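Local atomic coordinates of bacteriorhodopsin (Nanosalina sp., PDB entry 6EYU), a protein that probably pumps protons inward across the membrane, driven by light absorbed by its bound retinal. Residues R149-A152 against E153-S156; Y182-I186 against D187-G191; V52-S55 against G56-T60. All coordinates share one frame; numbering follows the deposited sequence.

Contact 1 of 3, residues R149-A152 against E153-S156; sequences REIA and EESS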
loop_
_atom_site.group_PDB
_atom_site.type_symbol
_atom_site.label_atom_id
_atom_site.label_comp_id
_atom_site.label_asym_id
_atom_site.label_seq_id
_atom_site.Cartn_x
_atom_site.Cartn_y
_atom_site.Cartn_z
ATOM N N ARG A 149 2.763 11.669 23.389
ATOM C CA ARG A 149 2.477 12.746 24.326
ATOM C C ARG A 149 3.770 13.370 24.837
ATOM O O ARG A 149 3.886 14.592 24.931
ATOM C CB ARG A 149 1.657 12.215 25.501
ATOM C CG ARG A 149 1.370 13.253 26.571
ATOM C CD ARG A 149 1.060 12.591 27.902
ATOM N NE ARG A 149 1.887 13.114 28.983
ATOM C CZ ARG A 149 1.412 13.501 30.162
ATOM N NH1 ARG A 149 2.241 13.906 31.114
ATOM N NH2 ARG A 149 0.107 13.471 30.392
ATOM N N GLU A 150 4.742 12.524 25.164
ATOM C CA GLU A 150 6.048 12.995 25.605
ATOM C C GLU A 150 6.685 13.882 24.543
ATOM O O GLU A 150 7.317 14.890 24.859
ATOM C CB GLU A 150 6.963 11.809 25.909
ATOM C CG GLU A 150 6.662 11.126 27.233
ATOM C CD GLU A 150 7.606 9.976 27.522
ATOM O OE1 GLU A 150 8.786 10.058 27.122
ATOM O OE2 GLU A 150 7.156 8.972 28.114
ATOM N N ILE A 151 6.529 13.493 23.281
ATOM C CA ILE A 151 7.150 14.214 22.178
ATOM C C ILE A 151 6.451 15.551 21.950
ATOM O O ILE A 151 7.098 16.554 21.646
ATOM C CB ILE A 151 7.100 13.397 20.875
ATOM C CG1 ILE A 151 8.037 12.191 20.969
ATOM C CG2 ILE A 151 7.485 14.269 19.689
ATOM C CD1 ILE A 151 7.774 11.132 19.921
ATOM N N ALA A 152 5.144 15.580 22.191
ATOM C CA ALA A 152 4.382 16.821 22.123
ATOM C C ALA A 152 4.819 17.782 23.224
ATOM O O ALA A 152 4.977 18.979 22.988
ATOM C CB ALA A 152 2.893 16.532 22.232
ATOM N N GLU A 153 5.087 17.238 24.407
ATOM C CA GLU A 153 5.473 18.051 25.554
ATOM C C GLU A 153 6.892 18.584 25.382
ATOM O O GLU A 153 7.316 19.489 26.101
ATOM C CB GLU A 153 5.377 17.232 26.842
ATOM C CG GLU A 153 3.952 16.995 27.313
ATOM C CD GLU A 153 3.881 16.116 28.546
ATOM O OE1 GLU A 153 4.950 15.749 29.078
ATOM O OE2 GLU A 153 2.757 15.779 28.974
ATOM N N GLU A 154 7.577 18.098 24.352
ATOM C CA GLU A 154 8.876 18.639 23.969
ATOM C C GLU A 154 8.727 20.050 23.414
ATOM O O GLU A 154 9.693 20.811 23.362
ATOM C CB GLU A 154 9.536 17.739 22.925
ATOM C CG GLU A 154 10.909 17.228 23.328
ATOM C CD GLU A 154 11.367 16.056 22.483
ATOM O OE1 GLU A 154 11.073 16.047 21.269
ATOM O OE2 GLU A 154 12.033 15.152 23.029
ATOM N N SER A 155 7.540 20.357 22.902
ATOM C CA SER A 155 7.323 21.593 22.161
ATOM C C SER A 155 6.829 22.700 23.083
ATOM O O SER A 155 6.800 22.539 24.304
ATOM C CB SER A 155 6.311 21.370 21.036
ATOM O OG SER A 155 5.537 20.207 21.269
ATOM N N SER A 156 6.317 23.766 22.480
ATOM C CA SER A 156 5.699 24.853 23.227
ATOM C C SER A 156 4.422 24.380 23.910
ATOM O O SER A 156 3.794 23.415 23.471
ATOM C CB SER A 156 5.383 26.022 22.293
ATOM O OG SER A 156 4.206 25.771 21.545
#
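R149 and E153, one helical turn apart, form an i to i+4 salt bridge, and a type I beta turn from A152 to S155 then leads from helix 147-152 toward helix 157-183 of this seven-helix retinal protein. The tight part is the inner backbone. E153 N donates to R149 O at 3.0 Å, a helical bond, and S155 N to A152 O, a carbonyl oxygen whose place in the model is less sure. I151 and A152 are buried; their CB bonds point away from the following residues, and I151 touches A96 and A152 touches Y163. The outer side is looser. E150 lies exposed, and E154, also exposed, finds its main polar partner in T98 OG1. On the R149 side, CG lies anti to the backbone N (chi1 177°) and the chain bends at chi3, which brings the guanidinium back to E153. The side chain of R149 also touches a bound monoacylglycerol lipid. E153 reaches the group with an extended chain, and K164 NZ is a second salt-bridge partner for its OE2. With guanidinium and carboxylate planes 55° apart, E153 OE2 sits over one guanidinium face, 2.8 Å from R149 NE.

Contact 2 of 3, residues Y182-I186 against D187-G191; sequences YISGI and DALPG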
loop_
_atom_site.group_PDB
_atom_site.type_symbol
_atom_site.label_atom_id
_atom_site.label_comp_id
_atom_site.label_asym_id
_atom_site.label_seq_id
_atom_site.Cartn_x
_atom_site.Cartn_y
_atom_site.Cartn_z
ATOM N N TYR A 182 -19.593 -4.316 17.059
ATOM C CA TYR A 182 -19.849 -5.544 17.801
ATOM C C TYR A 182 -21.341 -5.722 18.055
ATOM O O TYR A 182 -21.873 -6.826 17.939
ATOM C CB TYR A 182 -19.092 -5.530 19.131
ATOM C CG TYR A 182 -19.071 -6.869 19.834
ATOM C CD1 TYR A 182 -20.083 -7.224 20.714
ATOM C CD2 TYR A 182 -18.134 -7.835 19.492
ATOM C CE1 TYR A 182 -20.129 -8.483 21.281
ATOM C CE2 TYR A 182 -18.172 -9.098 20.051
ATOM C CZ TYR A 182 -19.176 -9.419 20.939
ATOM O OH TYR A 182 -19.206 -10.668 21.516
ATOM N N ILE A 183 -22.017 -4.628 18.395
ATOM C CA ILE A 183 -23.417 -4.694 18.801
ATOM C C ILE A 183 -24.345 -4.636 17.592
ATOM O O ILE A 183 -25.536 -4.926 17.702
ATOM C CB ILE A 183 -23.782 -3.547 19.765
ATOM C CG1 ILE A 183 -23.705 -2.199 19.048
ATOM C CG2 ILE A 183 -22.860 -3.556 20.975
ATOM C CD1 ILE A 183 -24.369 -1.071 19.808
ATOM N N SER A 184 -23.780 -4.343 16.426
ATOM C CA SER A 184 -24.558 -4.299 15.193
ATOM C C SER A 184 -25.093 -5.683 14.847
ATOM O O SER A 184 -24.416 -6.690 15.048
ATOM C CB SER A 184 -23.704 -3.768 14.039
ATOM O OG SER A 184 -24.253 -4.139 12.787
ATOM N N GLY A 185 -26.324 -5.726 14.348
ATOM C CA GLY A 185 -26.995 -6.989 14.070
ATOM C C GLY A 185 -27.012 -7.312 12.589
ATOM O O GLY A 185 -27.870 -8.057 12.116
ATOM N N ILE A 186 -26.055 -6.752 11.855
ATOM C CA ILE A 186 -25.777 -7.196 10.496
ATOM C C ILE A 186 -25.171 -8.595 10.502
ATOM O O ILE A 186 -24.146 -8.834 11.142
ATOM C CB ILE A 186 -24.809 -6.236 9.779
ATOM C CG1 ILE A 186 -25.531 -4.941 9.401
ATOM C CG2 ILE A 186 -24.231 -6.897 8.537
ATOM C CD1 ILE A 186 -24.597 -3.805 9.041
ATOM N N ASP A 187 -25.864 -9.536 9.869
ATOM C CA ASP A 187 -25.583 -10.954 10.057
ATOM C C ASP A 187 -24.132 -11.265 9.706
ATOM O O ASP A 187 -23.512 -12.140 10.308
ATOM C CB ASP A 187 -26.520 -11.799 9.192
ATOM C CG ASP A 187 -27.971 -11.380 9.324
ATOM O OD1 ASP A 187 -28.281 -10.206 9.030
ATOM O OD2 ASP A 187 -28.812 -12.243 9.653
ATOM N N ALA A 188 -23.573 -10.484 8.787
ATOM C CA ALA A 188 -22.272 -10.794 8.205
ATOM C C ALA A 188 -21.170 -10.709 9.257
ATOM O O ALA A 188 -20.206 -11.473 9.215
ATOM C CB ALA A 188 -21.974 -9.852 7.051
ATOM N N LEU A 189 -21.266 -9.719 10.139
ATOM C CA LEU A 189 -20.217 -9.482 11.127
ATOM C C LEU A 189 -20.571 -10.094 12.480
ATOM O O LEU A 189 -21.708 -9.988 12.939
ATOM C CB LEU A 189 -19.934 -7.984 11.276
ATOM C CG LEU A 189 -21.128 -7.042 11.444
ATOM C CD1 LEU A 189 -21.377 -6.751 12.916
ATOM C CD2 LEU A 189 -20.889 -5.749 10.680
ATOM N N PRO A 190 -19.599 -10.789 13.092
ATOM C CA PRO A 190 -19.873 -11.966 13.915
ATOM C C PRO A 190 -19.933 -11.652 15.408
ATOM O O PRO A 190 -19.559 -12.488 16.230
ATOM C CB PRO A 190 -18.679 -12.874 13.622
ATOM C CG PRO A 190 -17.571 -11.934 13.307
ATOM C CD PRO A 190 -18.212 -10.776 12.595
ATOM N N GLY A 191 -20.412 -10.461 15.751
ATOM C CA GLY A 191 -20.775 -10.153 17.129
ATOM C C GLY A 191 -21.772 -11.150 17.688
ATOM O O GLY A 191 -22.596 -11.694 16.954
#
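L189 folds back over S184 and I186, its two methyls dividing the work: CD1 lies 3.7 Å from S184 O, while CD2 packs 4.1 Å from I186 CB. Its CG stands between backbone N and carbonyl carbon (chi1 48°), and this torsion sets L189 CG 3.5 Å from I186 O. Within the same turn, I186 CG2 meets A188 CB at 4.0 Å. An alanine in place of L189 would lose both branches and would probably leave a gap beside I186 CB and the S184 side chain. Farther along, G191 comes back to the helix: its CA sits over one face of the Y182 ring, 4.2 Å from the centroid in a CH-pi contact, and also makes a CA-H...O contact with Y182 O. Behind this shell, Y182 OH is hydrogen-bonded to S192 OG and S184 OG to T201 OG1, while W181 touches L189 and V2 of helix 2-7 touches I186 and A188. A weak bond from I186 N to S184 OG (3.3 Å) makes an ST turn, and L189 N to I186 O (3.2 Å) closes a type I beta turn; the two turns follow in series, starting the loop between the last two long helices of the seven-helix rhodopsin fold.

Contact 3 of 3, residues V52-S55 against G56-T60; sequences VVWS and GLMYT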
loop_
_atom_site.group_PDB
_atom_site.type_symbol
_atom_site.label_atom_id
_atom_site.label_comp_id
_atom_site.label_asym_id
_atom_site.label_seq_id
_atom_site.Cartn_x
_atom_site.Cartn_y
_atom_site.Cartn_z
ATOM N N VAL A 52 -10.950 12.700 3.887
ATOM C CA VAL A 52 -12.379 12.865 3.640
ATOM C C VAL A 52 -12.743 12.440 2.222
ATOM O O VAL A 52 -13.815 11.882 1.988
ATOM C CB VAL A 52 -12.829 14.323 3.852
ATOM C CG1 VAL A 52 -12.819 14.671 5.333
ATOM C CG2 VAL A 52 -11.946 15.277 3.062
ATOM N N VAL A 53 -11.860 12.731 1.273
ATOM C CA VAL A 53 -12.114 12.414 -0.127
ATOM C C VAL A 53 -12.106 10.905 -0.347
ATOM O O VAL A 53 -13.018 10.354 -0.964
ATOM C CB VAL A 53 -11.062 13.053 -1.051
ATOM C CG1 VAL A 53 -11.064 12.369 -2.409
ATOM C CG2 VAL A 53 -11.323 14.545 -1.196
ATOM N N TRP A 54 -11.090 10.238 0.190
ATOM C CA TRP A 54 -11.013 8.784 0.121
ATOM C C TRP A 54 -12.212 8.150 0.817
ATOM O O TRP A 54 -12.845 7.243 0.277
ATOM C CB TRP A 54 -9.717 8.285 0.763
ATOM C CG TRP A 54 -9.596 6.792 0.767
ATOM C CD1 TRP A 54 -10.063 5.940 1.726
ATOM C CD2 TRP A 54 -9.156 5.968 -0.320
ATOM N NE1 TRP A 54 -9.894 4.637 1.325
ATOM C CE2 TRP A 54 -9.319 4.627 0.081
ATOM C CE3 TRP A 54 -8.578 6.233 -1.566
ATOM C CZ2 TRP A 54 -8.930 3.555 -0.720
ATOM C CZ3 TRP A 54 -8.212 5.167 -2.368
ATOM C CH2 TRP A 54 -8.377 3.845 -1.936
ATOM N N SER A 55 -12.523 8.636 2.013
ATOM C CA SER A 55 -13.677 8.149 2.761
ATOM C C SER A 55 -14.959 8.360 1.963
ATOM O O SER A 55 -15.742 7.430 1.772
ATOM C CB SER A 55 -13.778 8.864 4.109
ATOM O OG SER A 55 -14.945 8.468 4.809
ATOM N N GLY A 56 -15.140 9.576 1.458
ATOM C CA GLY A 56 -16.273 9.887 0.595
ATOM C C GLY A 56 -16.405 8.901 -0.550
ATOM O O GLY A 56 -17.478 8.347 -0.783
ATOM N N LEU A 57 -15.312 8.698 -1.279
ATOM C CA LEU A 57 -15.318 7.802 -2.427
ATOM C C LEU A 57 -15.812 6.416 -2.029
ATOM O O LEU A 57 -16.746 5.884 -2.630
ATOM C CB LEU A 57 -13.918 7.704 -3.033
ATOM C CG LEU A 57 -13.570 8.836 -4.003
ATOM C CD1 LEU A 57 -12.152 8.683 -4.532
ATOM C CD2 LEU A 57 -14.573 8.879 -5.145
ATOM N N MET A 58 -15.224 5.860 -0.974
ATOM C CA MET A 58 -15.502 4.483 -0.588
ATOM C C MET A 58 -16.977 4.313 -0.239
ATOM O O MET A 58 -17.548 3.239 -0.438
ATOM C CB MET A 58 -14.633 4.076 0.604
ATOM C CG MET A 58 -13.163 3.882 0.262
ATOM S SD MET A 58 -12.910 3.219 -1.396
ATOM C CE MET A 58 -13.710 1.624 -1.251
ATOM N N TYR A 59 -17.616 5.402 0.177
ATOM C CA TYR A 59 -18.993 5.338 0.659
ATOM C C TYR A 59 -19.991 5.371 -0.496
ATOM O O TYR A 59 -21.168 5.062 -0.314
ATOM C CB TYR A 59 -19.278 6.491 1.624
ATOM C CG TYR A 59 -19.116 6.122 3.082
ATOM C CD1 TYR A 59 -17.889 5.699 3.577
ATOM C CD2 TYR A 59 -20.179 6.229 3.969
ATOM C CE1 TYR A 59 -17.719 5.419 4.920
ATOM C CE2 TYR A 59 -20.017 5.956 5.315
ATOM C CZ TYR A 59 -18.784 5.556 5.786
ATOM O OH TYR A 59 -18.627 5.250 7.117
ATOM N N THR A 60 -19.513 5.720 -1.686
ATOM C CA THR A 60 -20.341 5.650 -2.886
ATOM C C THR A 60 -20.719 4.206 -3.194
ATOM O O THR A 60 -21.574 3.945 -4.041
ATOM C CB THR A 60 -19.620 6.246 -4.109
ATOM O OG1 THR A 60 -18.375 5.566 -4.316
ATOM C CG2 THR A 60 -19.359 7.731 -3.909
#
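M58 curls its thioether back against the indole of W54, a Met-aromatic contact inside helix 42-63 of the seven-helix rhodopsin fold, where the two side chains lie next to each other and point the same way. The sulfur, M58 SD, is 4.5 Å from the centroid of the W54 six-membered ring and approaches obliquely, 29° off the ring normal. Nearer the backbone, M58 CG lies 3.5 Å from W54 NE1. The bend at chi2 (-34°) turns the sulfur toward the ring. The indole is held from outside, since W54 NE1 is hydrogen-bonded to M75 O on helix 72-93. Regular i to i+4 bonds run beneath: G56 N to V52 O, L57 N to V53 O and M58 N to W54 O. Elsewhere around the helix, S55 OG bonds D76 OD2 and Y20 OH, with retinal about 5 Å from the S55 side chain, whereas W54, L57 and T60 meet T113, T117 and L120 of a second subunit. The next bond of the pattern, Y59 N to S55 O, is weak at 3.2 Å, and the Y59 ring passes close to the same oxygen, its CD1 3.3 Å from S55 O.

Overall arrangement
Along the chain, contact 3 comes first, on helix 42-63; contact 1 follows where helix 147-152 ends and the loop to helix 157-183 begins, and contact 2 at the far end of helix 157-183 and in the loop after it. Contacts 1 and 2 thus flank that one long helix, their centres about 40 Å apart and on opposite sides of the chain's centre. Contact 3 lies deeper, about 12 Å from the chain's centre; its own centre is about 23 Å from that of contact 2 and about 33 Å from that of contact 1. None touches another. Contacts 1 and 2 mark chain turns at opposite bundle ends; contact 3 belongs to a buried helix near retinal and against a second subunit.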